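Local coordinates for protein sorbitol dehydrogenase (Gluconobacter oxydans, PDB 5ITG) that probably oxidises D-sorbitol to L-sorbose, using NADP as the hydride acceptor, at residues R296-G301 with E351-S356; T87-K92 with V357-S362; K242-S247 with D252-A257; N225-R230 with Y292-M297. All coordinates share one frame; numbering follows the deposited sequence.

Contact 1. Residues R296-G301 with E351-S356; sequences RMLNAG and EGYRDS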
# COMPACT_ATOMS: atom_id res chain seq x y z
N ARG A 296 5.86 5.02 11.37
CA ARG A 296 6.73 5.94 12.08
C ARG A 296 8.14 6.16 11.53
O ARG A 296 8.83 7.10 11.97
CB ARG A 296 6.80 5.55 13.56
CG ARG A 296 5.42 5.59 14.25
CD ARG A 296 5.53 5.22 15.72
NE ARG A 296 6.47 6.10 16.39
CZ ARG A 296 7.14 5.78 17.50
NH1 ARG A 296 6.96 4.60 18.09
NH2 ARG A 296 8.00 6.65 18.02
N MSE A 297 8.57 5.32 10.60
CA MSE A 297 9.88 5.48 9.98
C MSE A 297 9.77 5.82 8.48
O MSE A 297 10.33 6.82 8.05
CB MSE A 297 10.74 4.23 10.18
CG MSE A 297 11.21 4.05 11.63
SE MSE A 297 12.48 2.62 11.80
CE MSE A 297 13.99 3.51 10.95
N LEU A 298 9.06 5.01 7.71
CA LEU A 298 8.93 5.28 6.27
C LEU A 298 8.03 6.48 5.98
O LEU A 298 8.46 7.45 5.34
CB LEU A 298 8.40 4.05 5.51
CG LEU A 298 8.24 4.25 3.99
CD1 LEU A 298 9.60 4.28 3.34
CD2 LEU A 298 7.41 3.13 3.40
N ASN A 299 6.78 6.42 6.44
CA ASN A 299 5.83 7.50 6.21
C ASN A 299 6.25 8.79 6.92
O ASN A 299 6.22 9.88 6.33
CB ASN A 299 4.42 7.07 6.67
CG ASN A 299 3.94 5.81 5.98
OD1 ASN A 299 4.28 5.54 4.82
ND2 ASN A 299 3.12 5.03 6.67
N ALA A 300 6.64 8.67 8.18
CA ALA A 300 7.09 9.81 8.96
C ALA A 300 8.34 10.42 8.32
O ALA A 300 8.49 11.64 8.28
CB ALA A 300 7.42 9.38 10.40
N GLY A 301 9.23 9.55 7.84
CA GLY A 301 10.46 10.02 7.21
C GLY A 301 10.18 10.72 5.90
O GLY A 301 10.86 11.68 5.54
N GLU A 351 17.71 -0.17 12.26
CA GLU A 351 18.76 0.52 11.52
C GLU A 351 18.80 0.06 10.08
O GLU A 351 19.08 0.85 9.18
CB GLU A 351 20.13 0.28 12.17
CG GLU A 351 20.20 0.76 13.61
CD GLU A 351 20.18 -0.38 14.61
OE1 GLU A 351 19.11 -1.05 14.77
OE2 GLU A 351 21.23 -0.61 15.23
N GLY A 352 18.51 -1.22 9.87
CA GLY A 352 18.48 -1.77 8.53
C GLY A 352 17.25 -1.21 7.82
O GLY A 352 17.28 -0.96 6.62
N TYR A 353 16.17 -1.02 8.56
CA TYR A 353 14.96 -0.47 7.97
C TYR A 353 15.26 0.97 7.55
O TYR A 353 14.88 1.40 6.47
CB TYR A 353 13.80 -0.48 8.95
CG TYR A 353 12.47 -0.21 8.25
CD1 TYR A 353 11.82 -1.21 7.53
CD2 TYR A 353 11.90 1.06 8.27
CE1 TYR A 353 10.63 -0.95 6.83
CE2 TYR A 353 10.72 1.34 7.58
CZ TYR A 353 10.10 0.33 6.87
OH TYR A 353 8.93 0.62 6.19
N ARG A 354 15.92 1.70 8.44
CA ARG A 354 16.30 3.08 8.19
C ARG A 354 17.09 3.15 6.88
O ARG A 354 16.83 4.01 6.03
CB ARG A 354 17.18 3.61 9.33
CG ARG A 354 17.85 4.95 9.07
CD ARG A 354 19.08 5.10 9.96
NE ARG A 354 20.16 4.19 9.56
CZ ARG A 354 21.16 3.80 10.35
NH1 ARG A 354 21.23 4.23 11.61
NH2 ARG A 354 22.09 2.99 9.88
N ASP A 355 18.04 2.24 6.72
CA ASP A 355 18.85 2.22 5.51
C ASP A 355 17.99 2.02 4.27
O ASP A 355 18.22 2.66 3.24
CB ASP A 355 19.92 1.13 5.58
CG ASP A 355 20.98 1.44 6.63
OD1 ASP A 355 21.16 2.63 6.96
OD2 ASP A 355 21.65 0.49 7.10
N SER A 356 16.99 1.15 4.35
CA SER A 356 16.12 0.90 3.20
C SER A 356 15.26 2.13 2.88
O SER A 356 15.00 2.42 1.72
CB SER A 356 15.21 -0.31 3.45
OG SER A 356 14.26 -0.06 4.47
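Helical segments 296-301 and 351-356 run in the same general direction, at 30° to each other, with their nearest CA atoms, those of Met297 and Arg354, 7.1 Å apart. The axes approach to 9.9 Å, and Met297, Leu298 and Tyr353 make most of the contact. Tyr353 turns its ring toward helix 288-312 and offers it one edge. Met297 CB sits at that edge, near the ring plane, 3.9 Å from Tyr353 CD2. Leu298 crosses the far end of the ring at about a right angle, with its CB 3.5 Å from Tyr353 OH. Met297 is selenomethionine in this crystal. Its SE lies obliquely beside the ring, 5.1 Å from the Tyr353 centroid and 65° off the normal, a Met-aromatic contact. The chain then bends (chi3 73°) and brings Met297 CE to 3.6 Å from Arg354 CB. The charged end of Arg354 leads away. It grips Asp355 OD1 side-on through NE and NH2, and its NH1 bonds to Asn335. No hydrogen bond joins the two segments. These two helices of the C-terminal domain are therefore held together here by apolar and selenium-aromatic packing, while the guanidinium of Arg354 is engaged away from helix 288-312.

Contact 2. Residues T87-K92 with V357-S362; sequences TAPSGK and VISRFS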
# COMPACT_ATOMS: atom_id res chain seq x y z
N THR A 87 13.37 -2.33 -10.83
CA THR A 87 14.44 -1.33 -10.88
C THR A 87 14.99 -0.93 -9.51
O THR A 87 14.24 -0.47 -8.65
CB THR A 87 13.95 -0.07 -11.60
OG1 THR A 87 13.44 -0.44 -12.89
CG2 THR A 87 15.09 0.93 -11.77
N ALA A 88 16.30 -1.08 -9.34
CA ALA A 88 16.97 -0.75 -8.08
C ALA A 88 17.42 0.71 -8.05
O ALA A 88 17.50 1.35 -9.09
CB ALA A 88 18.17 -1.67 -7.89
N PRO A 89 17.69 1.26 -6.86
CA PRO A 89 18.12 2.65 -6.74
C PRO A 89 19.44 2.92 -7.48
O PRO A 89 19.76 4.06 -7.82
CB PRO A 89 18.26 2.85 -5.23
CG PRO A 89 17.25 1.88 -4.67
CD PRO A 89 17.49 0.66 -5.52
N SER A 90 20.19 1.85 -7.73
CA SER A 90 21.47 1.93 -8.43
C SER A 90 21.22 2.22 -9.91
O SER A 90 22.15 2.54 -10.66
CB SER A 90 22.24 0.62 -8.30
OG SER A 90 21.53 -0.44 -8.95
N GLY A 91 19.96 2.11 -10.32
CA GLY A 91 19.61 2.37 -11.70
C GLY A 91 19.48 1.09 -12.51
O GLY A 91 18.86 1.08 -13.58
N LYS A 92 20.06 0.01 -12.00
CA LYS A 92 20.03 -1.28 -12.68
C LYS A 92 18.65 -1.93 -12.55
O LYS A 92 18.04 -1.91 -11.48
CB LYS A 92 21.08 -2.21 -12.07
CG LYS A 92 22.47 -1.59 -11.96
CD LYS A 92 22.99 -1.14 -13.32
CE LYS A 92 24.42 -0.64 -13.23
NZ LYS A 92 24.92 -0.19 -14.56
N VAL A 357 14.80 2.83 3.91
CA VAL A 357 13.99 4.02 3.68
C VAL A 357 14.80 5.02 2.86
O VAL A 357 14.33 5.52 1.84
CB VAL A 357 13.54 4.66 5.01
CG1 VAL A 357 13.08 6.10 4.79
CG2 VAL A 357 12.38 3.83 5.61
N ILE A 358 16.03 5.26 3.29
CA ILE A 358 16.92 6.19 2.60
C ILE A 358 17.18 5.75 1.15
O ILE A 358 17.05 6.54 0.22
CB ILE A 358 18.26 6.31 3.34
CG1 ILE A 358 18.03 6.79 4.77
CG2 ILE A 358 19.21 7.24 2.58
CD1 ILE A 358 17.31 8.10 4.85
N SER A 359 17.54 4.49 0.97
CA SER A 359 17.83 3.95 -0.35
C SER A 359 16.63 4.04 -1.30
O SER A 359 16.78 4.40 -2.47
CB SER A 359 18.27 2.49 -0.23
OG SER A 359 18.47 1.92 -1.52
N ARG A 360 15.45 3.71 -0.79
CA ARG A 360 14.24 3.75 -1.60
C ARG A 360 13.93 5.16 -2.07
O ARG A 360 13.56 5.35 -3.24
CB ARG A 360 13.07 3.18 -0.81
CG ARG A 360 13.22 1.69 -0.54
CD ARG A 360 12.09 1.16 0.32
NE ARG A 360 10.80 1.19 -0.37
CZ ARG A 360 9.63 1.06 0.26
NH1 ARG A 360 9.60 0.90 1.57
NH2 ARG A 360 8.50 1.09 -0.43
N PHE A 361 14.07 6.14 -1.18
CA PHE A 361 13.80 7.53 -1.54
C PHE A 361 14.77 8.00 -2.63
O PHE A 361 14.47 8.93 -3.36
CB PHE A 361 13.93 8.45 -0.31
CG PHE A 361 12.84 8.26 0.74
CD1 PHE A 361 11.71 7.48 0.48
CD2 PHE A 361 12.94 8.88 1.98
CE1 PHE A 361 10.70 7.33 1.44
CE2 PHE A 361 11.94 8.74 2.96
CZ PHE A 361 10.82 7.97 2.68
N SER A 362 15.93 7.35 -2.73
CA SER A 362 16.92 7.71 -3.75
C SER A 362 16.67 7.03 -5.10
O SER A 362 17.40 7.27 -6.06
CB SER A 362 18.33 7.34 -3.29
OG SER A 362 18.56 5.94 -3.44
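This is a surface contact between domains: the tip of a beta hairpin in the Rossmann domain rests on the C-terminal end of helix 350-361 in the C-terminal domain. The hairpin joins strands 82-87 and 93-106. Its tip is a type I turn from Ala88 to Gly91 followed by a G1 beta bulge. Gly91 N bonds to Ala88 O at 2.9 Å, and Ala88 N bonds to Lys92 O, also at 2.9 Å. Gly91 has the positive phi (99°) that this bulge needs.

Pro89, the second residue of the turn, makes the whole contact from the hairpin side. Its CA is 6.0 Å from Ser362 CA, and its ring points at the last turn of the helix. Pro89 CG lies 3.4 Å from both Ser359 O and Ser359 OG. The hydroxyl of Ser359 is reached because OG stands anti to the backbone N (chi1 176°), which sets it beside the carbonyl on the hairpin side. Pro89 CB touches Ser362 OG at 3.6 Å. No hydrogen bond crosses between the segments, so ring carbons simply lie against oxygens. Next to this packing, Thr87 O accepts a hydrogen bond from Asn363 ND2, a polar tie between the domains. Arg360 points away from the hairpin and makes salt bridges with Glu258 and Asp229. Just past the helix, Ser362 OG donates to Ser359 O at a short 2.5 Å, with a C=O...OG angle of 129°.

Contact 3. Residues K242-S247 with D252-A257; sequences KLNAAS and DLPLVA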
# COMPACT_ATOMS: atom_id res chain seq x y z
N LYS A 242 8.81 2.21 -23.19
CA LYS A 242 10.17 2.22 -22.66
C LYS A 242 10.52 0.85 -22.08
O LYS A 242 11.62 0.34 -22.28
CB LYS A 242 10.32 3.29 -21.58
CG LYS A 242 10.30 4.72 -22.11
CD LYS A 242 11.60 5.08 -22.80
CE LYS A 242 12.77 5.12 -21.82
NZ LYS A 242 14.03 5.58 -22.47
N LEU A 243 9.59 0.27 -21.33
CA LEU A 243 9.81 -1.03 -20.72
C LEU A 243 10.06 -2.10 -21.79
O LEU A 243 11.01 -2.87 -21.69
CB LEU A 243 8.62 -1.41 -19.84
CG LEU A 243 8.39 -0.52 -18.61
CD1 LEU A 243 7.15 -0.97 -17.86
CD2 LEU A 243 9.62 -0.56 -17.71
N ASN A 244 9.20 -2.14 -22.80
CA ASN A 244 9.33 -3.12 -23.87
C ASN A 244 10.57 -2.89 -24.72
O ASN A 244 11.23 -3.84 -25.14
CB ASN A 244 8.09 -3.10 -24.77
CG ASN A 244 6.83 -3.54 -24.04
OD1 ASN A 244 6.90 -4.29 -23.07
ND2 ASN A 244 5.68 -3.09 -24.52
N ALA A 245 10.90 -1.62 -24.96
CA ALA A 245 12.08 -1.30 -25.76
C ALA A 245 13.33 -1.77 -25.02
O ALA A 245 14.32 -2.16 -25.64
CB ALA A 245 12.15 0.20 -26.00
N ALA A 246 13.27 -1.74 -23.69
CA ALA A 246 14.39 -2.14 -22.85
C ALA A 246 14.48 -3.65 -22.64
O ALA A 246 15.57 -4.21 -22.51
CB ALA A 246 14.30 -1.43 -21.51
N SER A 247 13.33 -4.31 -22.60
CA SER A 247 13.28 -5.76 -22.39
C SER A 247 13.37 -6.52 -23.71
O SER A 247 13.87 -7.65 -23.74
CB SER A 247 11.99 -6.14 -21.68
OG SER A 247 10.87 -5.90 -22.51
N ASP A 252 1.90 -6.49 -23.96
CA ASP A 252 0.74 -5.61 -23.96
C ASP A 252 0.44 -5.13 -22.53
O ASP A 252 -0.19 -4.10 -22.33
CB ASP A 252 -0.49 -6.33 -24.51
CG ASP A 252 -0.55 -6.29 -26.02
OD1 ASP A 252 -0.71 -5.18 -26.57
OD2 ASP A 252 -0.45 -7.36 -26.65
N LEU A 253 0.93 -5.89 -21.55
CA LEU A 253 0.70 -5.58 -20.14
C LEU A 253 1.98 -5.51 -19.31
O LEU A 253 2.09 -6.17 -18.27
CB LEU A 253 -0.23 -6.64 -19.55
CG LEU A 253 -1.52 -6.83 -20.37
CD1 LEU A 253 -2.18 -8.15 -20.00
CD2 LEU A 253 -2.45 -5.65 -20.13
N PRO A 254 2.96 -4.71 -19.74
CA PRO A 254 4.22 -4.60 -18.99
C PRO A 254 4.06 -3.69 -17.78
O PRO A 254 3.28 -2.75 -17.80
CB PRO A 254 5.16 -4.00 -20.01
CG PRO A 254 4.27 -3.01 -20.70
CD PRO A 254 2.99 -3.82 -20.92
N LEU A 255 4.81 -3.98 -16.72
CA LEU A 255 4.76 -3.14 -15.53
C LEU A 255 6.14 -3.13 -14.89
O LEU A 255 6.99 -3.98 -15.20
CB LEU A 255 3.70 -3.63 -14.53
CG LEU A 255 3.93 -4.86 -13.66
CD1 LEU A 255 2.78 -5.00 -12.68
CD2 LEU A 255 4.06 -6.10 -14.52
N VAL A 256 6.36 -2.16 -14.01
CA VAL A 256 7.65 -2.01 -13.35
C VAL A 256 7.44 -1.71 -11.86
O VAL A 256 6.44 -1.12 -11.47
CB VAL A 256 8.46 -0.88 -14.03
CG1 VAL A 256 7.63 0.40 -14.07
CG2 VAL A 256 9.77 -0.65 -13.31
N ALA A 257 8.38 -2.15 -11.04
CA ALA A 257 8.30 -1.92 -9.60
C ALA A 257 9.71 -1.74 -9.07
O ALA A 257 10.68 -2.09 -9.74
CB ALA A 257 7.64 -3.12 -8.92
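The contact belongs to an alpha-beta unit at one end of the Rossmann-domain sheet, where helix 237-247 turns back through a short loop and packs on strand 255-258, the next strand in the chain. That strand pairs in parallel with strand 82-87, and Leu255 and Ala257 exchange backbone hydrogen bonds with it. The backbones are nearest at Leu243 and Pro254, whose CA atoms are 6.9 Å apart.

Leu243 is the main side chain from the helix. Its CG is anti to the carbonyl carbon (chi1 -65°), and the two methyls fork over the strand. CD1 lies over the backbone, 3.8 Å from Leu255 C, and also reaches Pro254 CB at 4.2 Å. CD2 goes to Val256 CB at 3.9 Å, and the Leu243 and Val256 side chains cross at about a right angle. Leu255 meets Leu243 through its backbone alone. Its side chain points away from helix 237-247 and packs on helix 35-39, so the strand is sandwiched between helices.

Next along the helix, the amide of Asn244 lies across the Pro254 ring, with OD1 3.5 Å from Pro254 CB. The other end of that amide is engaged too, since Asn244 ND2 donates to Asp251 O in the connecting loop and ties the loop to the helix. No hydrogen bond links the two segments directly. At the end of the helix, Leu243 O accepts twice from Ser247: from N at 2.9 Å and from OG at 3.1 Å, the hydroxyl lying 31° from the carbonyl plane.

Contact 4. Residues N225-R230 with Y292-M297; sequences NGMVDR and YVKIRM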
# COMPACT_ATOMS: atom_id res chain seq x y z
N ASN A 225 -4.47 -10.17 8.91
CA ASN A 225 -4.04 -8.81 8.56
C ASN A 225 -2.65 -8.96 7.96
O ASN A 225 -1.88 -9.85 8.34
CB ASN A 225 -3.93 -7.94 9.81
CG ASN A 225 -5.27 -7.62 10.42
OD1 ASN A 225 -6.09 -6.93 9.82
ND2 ASN A 225 -5.50 -8.11 11.63
N GLY A 226 -2.33 -8.08 7.02
CA GLY A 226 -1.03 -8.13 6.40
C GLY A 226 -0.54 -6.73 6.12
O GLY A 226 -1.33 -5.81 5.89
N MSE A 227 0.77 -6.54 6.14
CA MSE A 227 1.34 -5.24 5.86
C MSE A 227 2.05 -5.41 4.52
O MSE A 227 2.90 -6.29 4.38
CB MSE A 227 2.33 -4.86 6.96
CG MSE A 227 2.51 -3.39 7.13
SE MSE A 227 4.36 -3.07 7.31
CE MSE A 227 4.71 -3.29 5.43
N VAL A 228 1.71 -4.59 3.54
CA VAL A 228 2.32 -4.74 2.22
C VAL A 228 2.99 -3.45 1.74
O VAL A 228 2.54 -2.35 2.05
CB VAL A 228 1.27 -5.18 1.19
CG1 VAL A 228 0.59 -6.47 1.67
CG2 VAL A 228 0.23 -4.06 1.00
N ASP A 229 4.07 -3.60 0.97
CA ASP A 229 4.77 -2.44 0.44
C ASP A 229 5.01 -2.68 -1.06
O ASP A 229 4.29 -3.44 -1.70
CB ASP A 229 6.10 -2.24 1.19
CG ASP A 229 6.46 -0.77 1.40
OD1 ASP A 229 5.97 0.10 0.64
OD2 ASP A 229 7.24 -0.46 2.33
N ARG A 230 6.00 -2.00 -1.61
CA ARG A 230 6.41 -2.08 -3.02
C ARG A 230 5.75 -1.11 -3.98
O ARG A 230 4.63 -1.32 -4.45
CB ARG A 230 6.30 -3.50 -3.60
CG ARG A 230 7.05 -3.57 -4.93
CD ARG A 230 7.25 -4.97 -5.47
NE ARG A 230 8.62 -5.11 -5.96
CZ ARG A 230 9.12 -6.21 -6.52
NH1 ARG A 230 8.37 -7.29 -6.69
NH2 ARG A 230 10.39 -6.23 -6.89
N TYR A 292 3.47 -0.11 12.53
CA TYR A 292 3.99 1.10 13.13
C TYR A 292 5.42 1.42 12.74
O TYR A 292 5.81 2.58 12.74
CB TYR A 292 3.81 1.08 14.66
CG TYR A 292 2.38 1.43 15.01
CD1 TYR A 292 1.82 2.63 14.57
CD2 TYR A 292 1.56 0.54 15.71
CE1 TYR A 292 0.48 2.94 14.79
CE2 TYR A 292 0.20 0.84 15.93
CZ TYR A 292 -0.33 2.04 15.46
OH TYR A 292 -1.66 2.33 15.63
N VAL A 293 6.21 0.40 12.39
CA VAL A 293 7.57 0.66 11.93
C VAL A 293 7.43 1.42 10.60
O VAL A 293 8.09 2.44 10.37
CB VAL A 293 8.35 -0.64 11.65
CG1 VAL A 293 9.66 -0.31 10.91
CG2 VAL A 293 8.66 -1.36 12.96
N LYS A 294 6.56 0.92 9.73
CA LYS A 294 6.34 1.56 8.43
C LYS A 294 5.79 2.97 8.60
O LYS A 294 6.26 3.92 7.97
CB LYS A 294 5.38 0.72 7.60
CG LYS A 294 5.26 1.17 6.16
CD LYS A 294 4.26 0.31 5.42
CE LYS A 294 3.86 0.93 4.11
NZ LYS A 294 2.66 0.24 3.54
N ILE A 295 4.79 3.10 9.47
CA ILE A 295 4.18 4.40 9.72
C ILE A 295 5.15 5.43 10.32
O ILE A 295 5.28 6.56 9.83
CB ILE A 295 2.97 4.26 10.67
CG1 ILE A 295 1.82 3.55 9.95
CG2 ILE A 295 2.52 5.63 11.19
CD1 ILE A 295 0.69 3.16 10.88
N ARG A 296 5.86 5.02 11.37
CA ARG A 296 6.73 5.94 12.08
C ARG A 296 8.14 6.16 11.53
O ARG A 296 8.83 7.10 11.97
CB ARG A 296 6.80 5.55 13.56
CG ARG A 296 5.42 5.59 14.25
CD ARG A 296 5.53 5.22 15.72
NE ARG A 296 6.47 6.10 16.39
CZ ARG A 296 7.14 5.78 17.50
NH1 ARG A 296 6.96 4.60 18.09
NH2 ARG A 296 8.00 6.65 18.02
N MSE A 297 8.57 5.32 10.60
CA MSE A 297 9.88 5.48 9.98
C MSE A 297 9.77 5.82 8.48
O MSE A 297 10.33 6.82 8.05
CB MSE A 297 10.74 4.23 10.18
CG MSE A 297 11.21 4.05 11.63
SE MSE A 297 12.48 2.62 11.80
CE MSE A 297 13.99 3.51 10.95
O HOH W 1 0.55 -2.27 4.38
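Lys294 NZ donates a hydrogen bond to Val228 O at 3.0 Å, linking helix 288-312 to the end of strand 226-228. The C=O...NZ angle is 152°, and NZ is tilted 26° from the carbonyl plane. A water sits beside this bond. It accepts from Val228 N at 2.7 Å and, weakly, from Lys294 NZ at 3.4 Å. Asp229 OD1 is 4.4 Å from Lys294 NZ, too far for a salt bridge, and the carboxylate is committed to Arg360 instead. Lys294 reaches the strand because its chain is fully extended, starting from CG anti to the backbone N (chi1 -171°).

The methylenes of Lys294 do the packing. Met227, a selenomethionine in this crystal, crosses the lysine chain obliquely. Its CE is 3.6 Å from Lys294 CD, and its SE is 3.9 Å from Lys294 CB. Asp229 OD2 lies 4.1 Å from Lys294 CE. Tyr353 also packs on the lysine. The helix widens into a pi-type turn just here, at residues 294-297. One strand of the Rossmann domain thus faces one long helix of the C-terminal domain, an interdomain arrangement in keeping with the two-domain mannitol dehydrogenase family, in which the active site lies between the domains, as is probably so here.

Overall arrangement
Contacts 1, 3 and 4 are mostly buried; contact 2 lies at the surface. Contacts 1 and 3 each stay within one domain and are chiefly apolar: helix on helix in contact 1, helix on strand in contact 3. Contacts 2 and 4 both bridge the Rossmann and C-terminal domains. The first does so by a proline ring against oxygens, the second by a lysine-to-carbonyl hydrogen bond with a water beside it. Contacts 1 and 4 share helix 288-312, while contacts 1 and 2 share helix 350-361. The Arg360-Asp229 salt bridge joins contacts 2 and 4, and the backbone bond of Thr87 N to Ala257 O connects contacts 2 and 3.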